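Local coordinates for penicillin-binding protein activator LpoA (Escherichia coli, PDB 6DR3) that regulates peptidoglycan synthesis as an outer-membrane lipoprotein essential for the function of PBP1a, whose transpeptidase activity it stimulates in vitro, at residues A[4-10]-A[35-39]; A[70-75]-A[105-109]; A[110-114]-A[128-132]; A[141-146]-A[211-215]; A[148-152]-A[175-179]. All blocks are in the same frame, centred on the assembly; numbering follows the deposited sequence.

Contact 1: residues A[4-10]-A[35-39]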
# COMPACT_ATOMS: atom_id res chain seq x y z
N ASP A 4 5.08 9.29 -24.17
CA ASP A 4 4.27 10.46 -24.45
C ASP A 4 4.47 11.48 -23.32
O ASP A 4 5.33 11.32 -22.45
CB ASP A 4 2.80 10.07 -24.61
CG ASP A 4 2.10 9.84 -23.29
OD1 ASP A 4 2.70 9.21 -22.40
OD2 ASP A 4 0.94 10.30 -23.14
N GLN A 5 3.65 12.54 -23.34
CA GLN A 5 3.85 13.66 -22.43
C GLN A 5 3.82 13.22 -20.97
O GLN A 5 4.48 13.84 -20.13
CB GLN A 5 2.79 14.73 -22.66
CG GLN A 5 2.90 15.47 -23.97
CD GLN A 5 1.77 16.46 -24.17
OE1 GLN A 5 1.01 16.75 -23.24
NE2 GLN A 5 1.64 16.98 -25.39
N SER A 6 3.05 12.18 -20.64
CA SER A 6 2.72 11.88 -19.25
C SER A 6 3.16 10.49 -18.80
O SER A 6 2.68 10.01 -17.77
CB SER A 6 1.21 12.04 -19.03
OG SER A 6 0.49 11.16 -19.87
N THR A 7 4.07 9.85 -19.52
CA THR A 7 4.44 8.47 -19.21
C THR A 7 4.87 8.31 -17.75
O THR A 7 4.30 7.51 -17.00
CB THR A 7 5.56 8.00 -20.15
OG1 THR A 7 5.08 8.05 -21.50
CG2 THR A 7 6.01 6.58 -19.82
N ALA A 8 5.90 9.07 -17.33
CA ALA A 8 6.45 8.89 -15.99
C ALA A 8 5.39 9.06 -14.91
O ALA A 8 5.33 8.27 -13.96
CB ALA A 8 7.60 9.88 -15.76
N TYR A 9 4.55 10.08 -15.04
CA TYR A 9 3.50 10.30 -14.04
C TYR A 9 2.51 9.14 -14.04
O TYR A 9 2.15 8.62 -12.98
CB TYR A 9 2.79 11.62 -14.31
CG TYR A 9 3.72 12.76 -14.69
CD1 TYR A 9 4.48 13.41 -13.72
CD2 TYR A 9 3.84 13.17 -16.00
CE1 TYR A 9 5.33 14.44 -14.07
CE2 TYR A 9 4.69 14.20 -16.36
CZ TYR A 9 5.43 14.83 -15.39
OH TYR A 9 6.28 15.86 -15.74
N MET A 10 2.07 8.73 -15.23
CA MET A 10 1.16 7.59 -15.33
C MET A 10 1.75 6.35 -14.68
O MET A 10 1.07 5.64 -13.94
CB MET A 10 0.82 7.32 -16.80
CG MET A 10 -0.31 6.32 -17.00
SD MET A 10 -1.90 6.95 -16.44
CE MET A 10 -2.22 8.21 -17.67
N ASN A 35 -5.06 10.78 -20.77
CA ASN A 35 -4.03 10.39 -19.81
C ASN A 35 -3.86 11.46 -18.74
O ASN A 35 -3.81 11.15 -17.54
CB ASN A 35 -2.71 10.13 -20.54
CG ASN A 35 -2.77 8.89 -21.42
OD1 ASN A 35 -3.55 7.97 -21.16
ND2 ASN A 35 -1.94 8.86 -22.46
N TRP A 36 -3.76 12.73 -19.15
CA TRP A 36 -3.70 13.81 -18.17
C TRP A 36 -4.94 13.82 -17.29
O TRP A 36 -4.86 14.06 -16.08
CB TRP A 36 -3.53 15.16 -18.87
CG TRP A 36 -2.17 15.40 -19.47
CD1 TRP A 36 -1.89 15.72 -20.77
CD2 TRP A 36 -0.91 15.37 -18.79
NE1 TRP A 36 -0.54 15.88 -20.94
CE2 TRP A 36 0.09 15.67 -19.74
CE3 TRP A 36 -0.52 15.11 -17.47
CZ2 TRP A 36 1.44 15.72 -19.42
CZ3 TRP A 36 0.82 15.16 -17.15
CH2 TRP A 36 1.79 15.46 -18.12
N GLN A 37 -6.11 13.56 -17.89
CA GLN A 37 -7.35 13.54 -17.12
C GLN A 37 -7.33 12.44 -16.07
O GLN A 37 -7.72 12.66 -14.92
CB GLN A 37 -8.54 13.37 -18.06
CG GLN A 37 -9.89 13.43 -17.38
CD GLN A 37 -11.03 13.43 -18.37
OE1 GLN A 37 -10.82 13.50 -19.58
NE2 GLN A 37 -12.26 13.36 -17.86
N LEU A 38 -6.87 11.24 -16.45
CA LEU A 38 -6.75 10.15 -15.48
C LEU A 38 -5.81 10.53 -14.35
O LEU A 38 -6.04 10.17 -13.19
CB LEU A 38 -6.27 8.88 -16.18
CG LEU A 38 -7.28 8.19 -17.10
CD1 LEU A 38 -6.57 7.17 -17.97
CD2 LEU A 38 -8.38 7.53 -16.29
N LEU A 39 -4.73 11.25 -14.67
CA LEU A 39 -3.78 11.65 -13.64
C LEU A 39 -4.37 12.72 -12.73
O LEU A 39 -4.16 12.69 -11.51
CB LEU A 39 -2.49 12.15 -14.29
CG LEU A 39 -1.57 11.03 -14.80
CD1 LEU A 39 -0.63 11.55 -15.88
CD2 LEU A 39 -0.78 10.44 -13.65
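The indole of Trp36 is met on one face by Ser6 and at its edge by Gln5 and Tyr9. Ser6 CB sits 3.5 Å from the centroid of the Trp36 six-membered ring and almost on the ring normal, a CH-pi contact from the residue that precedes helix 7-11. At the pyrrole edge, Trp36 NE1 donates to Gln5 OE1 over 2.9 Å; the bond is nearly straight (169°) and runs in the plane of the indole. Gln5 can bring its amide there because its chain is extended beyond CG (chi2 177°) and crosses the ring at about a right angle. Tyr9 CE2 approaches Trp36 CH2 to 3.6 Å, the two rings standing oblique to each other.

Further along helix 30-47, Leu39 CD1 touches both Ser6 CB and Tyr9 CB. On the residue before Trp36, Asn35 CB is met at 3.5 Å by CE of Met10, whose chain is bent twice. The Asn35 amide faces two ways. Its ND2 gives a longer bond of 3.3 Å to Asp4 OD2, arriving from above the carboxylate plane, and its OD1 accepts from Gln68 in helix 66-82.

Behind this shell, a type I turn runs from Asp4 to Thr7, and Thr7 OG1 donates to the anti lone pair of Asp4 OD1 at 2.8 Å. Gln24 and Met25 of helix 18-25 also touch Trp36. The N-H of the largely buried Trp36 is paired with an amide oxygen from an exposed residue, so that the N-terminal segment is fastened to helix 30-47 by both directional bonding and apolar packing.

Contact 2: residues A[70-75]-A[105-109]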
# COMPACT_ATOMS: atom_id res chain seq x y z
N ARG A 70 -8.05 0.06 -17.47
CA ARG A 70 -7.55 -0.55 -16.24
C ARG A 70 -7.26 0.51 -15.18
O ARG A 70 -7.57 0.33 -14.00
CB ARG A 70 -6.30 -1.38 -16.54
CG ARG A 70 -6.62 -2.76 -17.09
CD ARG A 70 -5.39 -3.66 -17.17
NE ARG A 70 -4.62 -3.46 -18.40
CZ ARG A 70 -4.89 -4.04 -19.56
NH1 ARG A 70 -5.92 -4.87 -19.68
NH2 ARG A 70 -4.13 -3.80 -20.62
N GLU A 71 -6.67 1.64 -15.59
CA GLU A 71 -6.45 2.73 -14.66
C GLU A 71 -7.78 3.29 -14.15
O GLU A 71 -7.90 3.65 -12.97
CB GLU A 71 -5.62 3.84 -15.32
CG GLU A 71 -5.41 5.07 -14.46
CD GLU A 71 -4.65 4.78 -13.18
OE1 GLU A 71 -3.88 3.79 -13.15
OE2 GLU A 71 -4.83 5.53 -12.20
N LYS A 72 -8.79 3.36 -15.01
CA LYS A 72 -10.09 3.85 -14.59
C LYS A 72 -10.67 2.98 -13.48
O LYS A 72 -11.18 3.49 -12.47
CB LYS A 72 -11.06 3.92 -15.77
CG LYS A 72 -12.44 4.44 -15.40
CD LYS A 72 -13.43 4.40 -16.55
CE LYS A 72 -14.82 4.82 -16.10
NZ LYS A 72 -15.84 4.70 -17.17
N THR A 73 -10.61 1.66 -13.65
CA THR A 73 -11.16 0.76 -12.64
C THR A 73 -10.46 0.95 -11.30
O THR A 73 -11.09 0.87 -10.24
CB THR A 73 -11.05 -0.69 -13.09
OG1 THR A 73 -9.68 -1.04 -13.28
CG2 THR A 73 -11.82 -0.91 -14.40
N LEU A 74 -9.15 1.20 -11.33
CA LEU A 74 -8.42 1.42 -10.08
C LEU A 74 -8.81 2.75 -9.44
O LEU A 74 -8.98 2.83 -8.22
CB LEU A 74 -6.92 1.36 -10.34
CG LEU A 74 -5.99 1.47 -9.12
CD1 LEU A 74 -6.37 0.48 -8.03
CD2 LEU A 74 -4.55 1.27 -9.55
N LEU A 75 -8.97 3.80 -10.25
CA LEU A 75 -9.44 5.07 -9.72
C LEU A 75 -10.83 4.94 -9.11
O LEU A 75 -11.16 5.64 -8.15
CB LEU A 75 -9.45 6.13 -10.82
CG LEU A 75 -8.09 6.53 -11.40
CD1 LEU A 75 -8.28 7.37 -12.65
CD2 LEU A 75 -7.26 7.29 -10.38
N GLN A 105 0.56 0.49 -10.11
CA GLN A 105 -0.84 0.14 -9.92
C GLN A 105 -1.01 -0.94 -8.86
O GLN A 105 -1.93 -0.88 -8.04
CB GLN A 105 -1.45 -0.31 -11.25
CG GLN A 105 -1.71 0.82 -12.23
CD GLN A 105 -2.35 0.33 -13.51
OE1 GLN A 105 -2.06 -0.76 -14.00
NE2 GLN A 105 -3.24 1.15 -14.07
N GLN A 106 -0.12 -1.93 -8.85
CA GLN A 106 -0.17 -2.96 -7.82
C GLN A 106 0.03 -2.36 -6.43
O GLN A 106 -0.67 -2.73 -5.48
CB GLN A 106 0.88 -4.04 -8.09
CG GLN A 106 0.61 -4.87 -9.32
CD GLN A 106 1.70 -5.89 -9.59
OE1 GLN A 106 2.49 -6.23 -8.71
NE2 GLN A 106 1.75 -6.38 -10.82
N ALA A 107 0.97 -1.42 -6.30
CA ALA A 107 1.17 -0.77 -5.02
C ALA A 107 -0.09 -0.04 -4.57
O ALA A 107 -0.44 -0.07 -3.38
CB ALA A 107 2.35 0.21 -5.10
N ARG A 108 -0.79 0.61 -5.51
CA ARG A 108 -2.04 1.28 -5.17
C ARG A 108 -3.16 0.28 -4.93
O ARG A 108 -4.04 0.52 -4.09
CB ARG A 108 -2.43 2.25 -6.28
CG ARG A 108 -1.54 3.48 -6.36
CD ARG A 108 -1.68 4.16 -7.71
NE ARG A 108 -3.06 4.52 -8.01
CZ ARG A 108 -3.52 4.77 -9.24
NH1 ARG A 108 -2.72 4.69 -10.29
NH2 ARG A 108 -4.80 5.09 -9.41
N TYR A 109 -3.17 -0.84 -5.66
CA TYR A 109 -4.13 -1.90 -5.39
C TYR A 109 -4.02 -2.37 -3.95
O TYR A 109 -5.03 -2.47 -3.24
CB TYR A 109 -3.91 -3.06 -6.36
CG TYR A 109 -4.60 -4.34 -5.95
CD1 TYR A 109 -5.91 -4.60 -6.33
CD2 TYR A 109 -3.94 -5.29 -5.18
CE1 TYR A 109 -6.54 -5.77 -5.96
CE2 TYR A 109 -4.56 -6.46 -4.80
CZ TYR A 109 -5.86 -6.70 -5.19
OH TYR A 109 -6.49 -7.87 -4.81
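Glu71 receives side-chain donors from two residues one turn apart on helix 103-117. Gln105 NE2 gives Glu71 OE1 a nearly straight bond (2.9 Å, 170°), reaching it on the anti side with carboxylate and amide almost coplanar. Arg108 approaches end-on and grips a single oxygen with both terminal nitrogens: Glu71 OE2 lies 2.8 Å from Arg108 NH2 and 3.0 Å from Arg108 NH1. Both donors come from the syn side of OE2, and the oxygen lies in the guanidinium plane. A weak additional bond runs from Arg108 NH1 to Glu71 OE1.

The carboxylate can face across because CG of Glu71 is anti to the backbone N (chi1 176°) and the chain then bends at chi2. Arg108 makes its own bend at chi3, which turns the flat group across the glutamate. One guanidinium face is covered by Leu74 CD2, centred 3.7 Å above the plane, and Leu75 CD2 comes to 3.4 Å from Arg108 NH2. The same Leu74 methyl, CD2, also packs on Gln105 CB at 3.9 Å.

Arg108 NE forms a salt bridge with Glu78 farther along helix 66-82. Gln105 OE1 takes a weak bond from the backbone N of Glu102. Arg42 of helix 30-47, a long and weak ion partner of Glu71, places a second positive charge beside the same carboxylate.

Segments 70-75 and 105-109 run nearly parallel, 22° apart. The two glutamates would be expected to offset the positive charges of Arg108 and nearby Arg42, while Leu74 over the face and the end-on grip restrict the guanidinium's rotation.

Contact 3: residues A[110-114]-A[128-132]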
# COMPACT_ATOMS: atom_id res chain seq x y z
N TRP A 110 -2.81 -2.67 -3.50
CA TRP A 110 -2.63 -3.13 -2.12
C TRP A 110 -2.89 -2.02 -1.12
O TRP A 110 -3.40 -2.29 -0.02
CB TRP A 110 -1.22 -3.70 -1.94
CG TRP A 110 -1.01 -4.97 -2.71
CD1 TRP A 110 -0.21 -5.15 -3.79
CD2 TRP A 110 -1.63 -6.24 -2.45
NE1 TRP A 110 -0.29 -6.45 -4.23
CE2 TRP A 110 -1.15 -7.14 -3.42
CE3 TRP A 110 -2.54 -6.70 -1.50
CZ2 TRP A 110 -1.55 -8.47 -3.46
CZ3 TRP A 110 -2.94 -8.02 -1.54
CH2 TRP A 110 -2.44 -8.89 -2.51
N GLN A 111 -2.57 -0.77 -1.46
CA GLN A 111 -2.92 0.33 -0.56
C GLN A 111 -4.42 0.42 -0.39
O GLN A 111 -4.91 0.72 0.71
CB GLN A 111 -2.36 1.64 -1.10
CG GLN A 111 -2.49 2.80 -0.11
CD GLN A 111 -1.65 2.60 1.14
OE1 GLN A 111 -0.48 2.23 1.06
NE2 GLN A 111 -2.25 2.85 2.30
N ALA A 112 -5.18 0.17 -1.45
CA ALA A 112 -6.64 0.16 -1.34
C ALA A 112 -7.10 -0.95 -0.40
O ALA A 112 -8.03 -0.76 0.39
CB ALA A 112 -7.28 -0.00 -2.72
N LYS A 113 -6.46 -2.12 -0.47
CA LYS A 113 -6.81 -3.19 0.45
C LYS A 113 -6.42 -2.84 1.88
O LYS A 113 -7.16 -3.12 2.82
CB LYS A 113 -6.14 -4.50 0.02
CG LYS A 113 -6.51 -4.94 -1.39
CD LYS A 113 -6.47 -6.45 -1.54
CE LYS A 113 -7.70 -7.11 -0.93
NZ LYS A 113 -7.72 -8.58 -1.17
N ILE A 114 -5.25 -2.21 2.05
CA ILE A 114 -4.84 -1.75 3.38
C ILE A 114 -5.85 -0.74 3.91
O ILE A 114 -6.31 -0.84 5.05
CB ILE A 114 -3.42 -1.16 3.32
CG1 ILE A 114 -2.41 -2.26 2.99
CG2 ILE A 114 -3.05 -0.50 4.65
CD1 ILE A 114 -1.05 -1.74 2.55
N ALA A 128 -1.64 -7.99 2.97
CA ALA A 128 -1.66 -6.84 2.07
C ALA A 128 -0.41 -5.99 2.24
O ALA A 128 0.20 -5.56 1.26
CB ALA A 128 -2.93 -6.02 2.30
N LEU A 129 -0.03 -5.72 3.49
CA LEU A 129 1.20 -4.98 3.74
C LEU A 129 2.41 -5.73 3.19
O LEU A 129 3.31 -5.12 2.60
CB LEU A 129 1.36 -4.73 5.24
CG LEU A 129 0.41 -3.71 5.85
CD1 LEU A 129 0.37 -3.86 7.36
CD2 LEU A 129 0.84 -2.30 5.47
N ILE A 130 2.44 -7.05 3.38
CA ILE A 130 3.57 -7.85 2.93
C ILE A 130 3.63 -7.89 1.41
O ILE A 130 4.71 -7.83 0.81
CB ILE A 130 3.50 -9.26 3.54
CG1 ILE A 130 3.75 -9.19 5.05
CG2 ILE A 130 4.51 -10.20 2.88
CD1 ILE A 130 3.40 -10.45 5.80
N ALA A 131 2.47 -7.98 0.75
CA ALA A 131 2.45 -8.01 -0.71
C ALA A 131 2.86 -6.67 -1.30
O ALA A 131 3.44 -6.62 -2.39
CB ALA A 131 1.06 -8.40 -1.21
N GLN A 132 2.58 -5.57 -0.59
CA GLN A 132 2.90 -4.24 -1.10
C GLN A 132 4.37 -3.87 -0.90
O GLN A 132 4.95 -3.17 -1.74
CB GLN A 132 2.02 -3.19 -0.42
CG GLN A 132 2.15 -1.79 -1.00
CD GLN A 132 1.60 -0.72 -0.07
OE1 GLN A 132 1.97 -0.68 1.11
NE2 GLN A 132 0.73 0.13 -0.59
O HOH W 1 1.70 1.53 2.58
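Trp110 and Ala128 bring the backbones of two antiparallel helical segments closest, with their CA atoms 5.7 Å apart. The local axes approach to 9.0 Å and lie 160° apart, as helix 103-117 is followed by helix 123-132 running back beside it.

Small residues on the second helix accommodate the indole. Ala131 CB lies over the centre of the Trp110 six-membered ring, 3.5 Å from its centroid, a CH-pi contact. Ala128 approaches obliquely, its CA 3.7 Å from Trp110 CE3, with CB only slightly farther. One turn on, Ile114 CD1 meets Leu129 CD2 at 3.5 Å, the two side chains crossing at about a right angle.

Gln132 passes the tryptophan in the opposite sense, CB against CB. Its CG is anti to the backbone N (chi1 -173°) and the chain stays extended, which carries the amide to Gln111. There Gln132 NE2 donates to Gln111 OE1 over 2.9 Å in a practically straight bond (178°), in its own amide plane but tilted from the carbonyl plane of the acceptor. A water stands within 2.7 Å of both Gln111 OE1 and Gln132 OE1.

The Gln132 amide also serves its neighbours: NE2 bonds to Ala107 O, and OE1 accepts from Asn144 in helix 138-153. Chemically the seam therefore divides into an apolar part, where alanines of helix 123-132 pack against the indole of helix 103-117, and a glutamine pair whose amide links three successive helices.

Contact 4: residues A[141-146]-A[211-215]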
# COMPACT_ATOMS: atom_id res chain seq x y z
N LYS A 141 9.22 2.34 2.35
CA LYS A 141 9.15 1.03 2.99
C LYS A 141 8.96 1.14 4.49
O LYS A 141 8.16 0.41 5.08
CB LYS A 141 10.42 0.22 2.68
CG LYS A 141 10.52 -0.29 1.26
CD LYS A 141 11.79 -1.11 1.08
CE LYS A 141 11.98 -1.56 -0.36
NZ LYS A 141 10.85 -2.41 -0.84
N GLN A 142 9.70 2.04 5.14
CA GLN A 142 9.67 2.12 6.60
C GLN A 142 8.24 2.33 7.10
O GLN A 142 7.81 1.70 8.08
CB GLN A 142 10.57 3.26 7.08
CG GLN A 142 10.76 3.31 8.59
CD GLN A 142 11.60 2.16 9.10
OE1 GLN A 142 12.81 2.11 8.86
NE2 GLN A 142 10.97 1.22 9.80
N GLN A 143 7.50 3.22 6.45
CA GLN A 143 6.10 3.44 6.76
C GLN A 143 5.31 2.14 6.71
O GLN A 143 4.53 1.83 7.61
CB GLN A 143 5.54 4.48 5.78
CG GLN A 143 4.04 4.57 5.70
CD GLN A 143 3.45 3.72 4.59
OE1 GLN A 143 4.12 3.38 3.61
NE2 GLN A 143 2.18 3.37 4.74
N ASN A 144 5.52 1.35 5.65
CA ASN A 144 4.85 0.06 5.53
C ASN A 144 5.32 -0.90 6.62
O ASN A 144 4.50 -1.59 7.24
CB ASN A 144 5.12 -0.52 4.14
CG ASN A 144 4.69 -1.97 4.01
OD1 ASN A 144 5.30 -2.87 4.59
ND2 ASN A 144 3.64 -2.20 3.23
N ILE A 145 6.63 -0.96 6.87
CA ILE A 145 7.17 -1.85 7.89
C ILE A 145 6.60 -1.50 9.26
O ILE A 145 6.21 -2.38 10.04
CB ILE A 145 8.71 -1.79 7.88
CG1 ILE A 145 9.23 -2.48 6.61
CG2 ILE A 145 9.31 -2.44 9.13
CD1 ILE A 145 10.69 -2.22 6.33
N ASP A 146 6.53 -0.20 9.58
CA ASP A 146 6.03 0.21 10.89
C ASP A 146 4.55 -0.10 11.05
O ASP A 146 4.11 -0.42 12.16
CB ASP A 146 6.28 1.70 11.10
CG ASP A 146 7.75 2.02 11.24
OD1 ASP A 146 8.56 1.08 11.39
OD2 ASP A 146 8.11 3.22 11.20
N MET A 211 15.46 -3.46 7.85
CA MET A 211 14.94 -2.14 8.18
C MET A 211 13.99 -2.33 9.36
O MET A 211 12.79 -2.55 9.19
CB MET A 211 14.24 -1.53 6.97
CG MET A 211 13.96 -0.04 7.07
SD MET A 211 13.18 0.62 5.58
CE MET A 211 14.43 0.30 4.33
N LEU A 212 14.54 -2.23 10.57
CA LEU A 212 13.79 -2.60 11.76
C LEU A 212 12.61 -1.65 11.96
O LEU A 212 12.72 -0.45 11.66
CB LEU A 212 14.69 -2.56 12.99
CG LEU A 212 15.62 -3.75 13.21
CD1 LEU A 212 16.62 -3.44 14.31
CD2 LEU A 212 14.81 -5.00 13.56
N PRO A 213 11.48 -2.13 12.45
CA PRO A 213 10.39 -1.22 12.81
C PRO A 213 10.89 -0.13 13.75
O PRO A 213 11.61 -0.40 14.71
CB PRO A 213 9.37 -2.13 13.50
CG PRO A 213 9.64 -3.49 12.94
CD PRO A 213 11.12 -3.54 12.69
N THR A 214 10.52 1.11 13.43
CA THR A 214 10.92 2.25 14.26
C THR A 214 10.57 2.02 15.72
O THR A 214 11.31 2.42 16.62
CB THR A 214 10.25 3.52 13.73
OG1 THR A 214 10.69 3.78 12.39
CG2 THR A 214 10.57 4.73 14.61
N GLN A 215 9.43 1.37 15.98
CA GLN A 215 8.98 1.18 17.36
C GLN A 215 9.94 0.32 18.15
O GLN A 215 10.02 0.44 19.38
CB GLN A 215 7.58 0.57 17.37
CG GLN A 215 6.54 1.34 16.56
CD GLN A 215 6.42 0.85 15.13
OE1 GLN A 215 7.41 0.53 14.47
NE2 GLN A 215 5.18 0.77 14.63
O HOH W 2 14.50 1.21 10.85
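Asp146 OD1 is held by two donors on opposite faces of its carboxylate plane: Thr214 N at 2.8 Å from one and Gln142 NE2 at 2.9 Å from the other. In one of two modelled conformers, Thr214 OG1 lies 2.9 Å from the second oxygen, Asp146 OD2, so this further link is less certain. The firm bond to Thr214 is the one from its backbone N-H, at the start of helix 214-217. A negative charge beside the first N-H of this short helix would be expected to suit its dipole.

Gln142, one turn before Asp146 and bent at chi2 (70°), also spans the gap. Besides its bond within the helix, Gln142 NE2 donates to Leu212 O at 3.1 Å, coming from above the carbonyl plane. A water donates both to Gln142 OE1 and to Leu212 O, forming a second, indirect link between the same residues. At the far end, Gln215 NE2 donates to Asp146 O over 2.9 Å, its chain turned back by a chi2 of 93°. The loop carbonyl and the carbonyl of Asp146 are therefore both read by glutamine amides.

Apolar contacts flank the polar row. Ile145 CD1 packs on Met211 CB at 3.7 Å, its CG2 faces the ring of Pro213, and Met211 SD comes near Lys141 CB.

The linker between helices 207-210 and 214-217 is laid in this way along helix 138-153. Leu212 turns to Ile196 and Gln200 of helix 189-202, whereas Ile145 and Pro213 both rest on Trp175 of helix 170-185, and Trp149, later in helix 138-153, touches Pro213 and Gln215.

Contact 5: residues A[148-152]-A[175-179]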
# COMPACT_ATOMS: atom_id res chain seq x y z
N THR A 148 3.10 -2.70 9.58
CA THR A 148 3.11 -4.14 9.82
C THR A 148 3.39 -4.45 11.28
O THR A 148 2.75 -5.33 11.87
CB THR A 148 4.16 -4.81 8.93
OG1 THR A 148 3.94 -4.46 7.56
CG2 THR A 148 4.10 -6.33 9.07
N TRP A 149 4.32 -3.72 11.90
CA TRP A 149 4.64 -3.99 13.29
C TRP A 149 3.50 -3.60 14.22
O TRP A 149 3.19 -4.33 15.17
CB TRP A 149 5.92 -3.27 13.71
CG TRP A 149 6.26 -3.60 15.12
CD1 TRP A 149 6.28 -2.75 16.19
CD2 TRP A 149 6.59 -4.90 15.64
NE1 TRP A 149 6.62 -3.43 17.33
CE2 TRP A 149 6.81 -4.75 17.02
CE3 TRP A 149 6.72 -6.16 15.06
CZ2 TRP A 149 7.15 -5.83 17.83
CZ3 TRP A 149 7.06 -7.23 15.87
CH2 TRP A 149 7.28 -7.06 17.24
N GLN A 150 2.87 -2.45 13.99
CA GLN A 150 1.76 -2.06 14.85
C GLN A 150 0.65 -3.11 14.82
O GLN A 150 0.07 -3.44 15.86
CB GLN A 150 1.20 -0.69 14.44
CG GLN A 150 -0.06 -0.32 15.24
CD GLN A 150 -0.50 1.12 15.05
OE1 GLN A 150 -1.62 1.39 14.64
NE2 GLN A 150 0.39 2.05 15.38
N ALA A 151 0.35 -3.65 13.63
CA ALA A 151 -0.67 -4.69 13.54
C ALA A 151 -0.27 -5.92 14.33
O ALA A 151 -1.10 -6.53 15.01
CB ALA A 151 -0.91 -5.05 12.07
N LEU A 152 1.01 -6.30 14.27
CA LEU A 152 1.48 -7.46 15.01
C LEU A 152 1.43 -7.21 16.52
O LEU A 152 0.91 -8.04 17.27
CB LEU A 152 2.91 -7.81 14.58
CG LEU A 152 3.02 -8.31 13.14
CD1 LEU A 152 4.45 -8.20 12.64
CD2 LEU A 152 2.52 -9.75 13.04
N TRP A 175 7.66 -12.55 10.25
CA TRP A 175 7.02 -11.50 11.03
C TRP A 175 6.38 -12.07 12.29
O TRP A 175 6.51 -11.49 13.38
CB TRP A 175 5.98 -10.77 10.20
CG TRP A 175 6.54 -9.69 9.32
CD1 TRP A 175 6.50 -9.64 7.95
CD2 TRP A 175 7.22 -8.50 9.74
NE1 TRP A 175 7.11 -8.50 7.50
CE2 TRP A 175 7.56 -7.78 8.58
CE3 TRP A 175 7.57 -7.98 10.99
CZ2 TRP A 175 8.24 -6.56 8.63
CZ3 TRP A 175 8.24 -6.77 11.04
CH2 TRP A 175 8.56 -6.08 9.87
N LEU A 176 5.69 -13.20 12.17
CA LEU A 176 5.06 -13.82 13.33
C LEU A 176 6.10 -14.33 14.32
O LEU A 176 5.84 -14.37 15.52
CB LEU A 176 4.14 -14.96 12.89
CG LEU A 176 2.94 -14.54 12.04
CD1 LEU A 176 2.20 -15.76 11.54
CD2 LEU A 176 2.01 -13.62 12.82
N ASP A 177 7.29 -14.72 13.84
CA ASP A 177 8.35 -15.11 14.75
C ASP A 177 8.84 -13.92 15.57
O ASP A 177 9.06 -14.03 16.78
CB ASP A 177 9.51 -15.74 13.98
CG ASP A 177 10.51 -16.41 14.89
OD1 ASP A 177 10.29 -17.58 15.26
OD2 ASP A 177 11.52 -15.76 15.25
N LEU A 178 9.01 -12.76 14.92
CA LEU A 178 9.42 -11.57 15.66
C LEU A 178 8.34 -11.14 16.65
O LEU A 178 8.65 -10.68 17.75
CB LEU A 178 9.73 -10.43 14.69
CG LEU A 178 10.24 -9.12 15.31
CD1 LEU A 178 11.54 -9.34 16.08
CD2 LEU A 178 10.44 -8.06 14.23
N GLN A 179 7.07 -11.29 16.26
CA GLN A 179 5.97 -11.05 17.19
C GLN A 179 6.16 -11.86 18.47
O GLN A 179 6.01 -11.34 19.58
CB GLN A 179 4.65 -11.39 16.51
CG GLN A 179 3.41 -11.01 17.31
CD GLN A 179 2.13 -11.52 16.66
OE1 GLN A 179 2.06 -12.66 16.21
NE2 GLN A 179 1.13 -10.66 16.59
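Leu152 can be followed outward from CB, which lies 3.9 Å from the amide nitrogen NE2 of Gln179. CG is anti to the carbonyl carbon (chi1 -67°), which points the branch at the other helix. Leu152 CD1 reaches the indole of Trp175, 3.5 Å from its CE3, and also touches its CB; Leu152 CD2 turns to Leu176 CD2 at 3.9 Å and to the Gln179 amide.

The backbone of the same leucine supplies the polar link: Gln179 NE2 donates to Leu152 O over 2.7 Å, a fairly straight bond (160°). Gln179 gets there by an extended chain, and Leu152 O lies in the plane of its amide.

A turn earlier, Thr148 CG2 lies over the face of Trp175, 3.8 Å from the centroid of the five-membered ring and close to its normal, a CH-pi contact. Its hydroxyl is engaged in its own helix, by Asn144 O. Trp149 reaches further along helix 170-185, where its CZ3 meets Leu178 CG at 3.7 Å and the carbonyl of Leu178 lies at the indole edge. Trp182 packs edge-to-face with Trp149.

Segments 148-152 and 175-179 cross at -53°, and nearly all the residues that touch are buried. Leu126 and Ile130 of helix 123-132 add to the same core, against Leu152 and Trp175 respectively. The packing joins helices of the all-helical amino-terminal domain of LpoA, which has TPR-like motifs.

Contact 5 is the most buried of the five, and its chemistry is largely aromatic and aliphatic; the others are partly buried and mix packing with polar bonds. Contacts 2 and 3 share helix 103-117, yet the first centres on a salt bridge and the second, near the chain's centre, on indole-alanine packing flanked by a glutamine pair. Contacts 4 and 5 use successive turns of helix 138-153, one mainly polar toward a loop, one mainly apolar toward a helix. The centre of contact 1 is about 38 Å from that of contact 5, on the opposite side of the chain's centre. Leu38 packing on Leu75 joins contacts 1 and 2, and Asn144 joins 3 and 4.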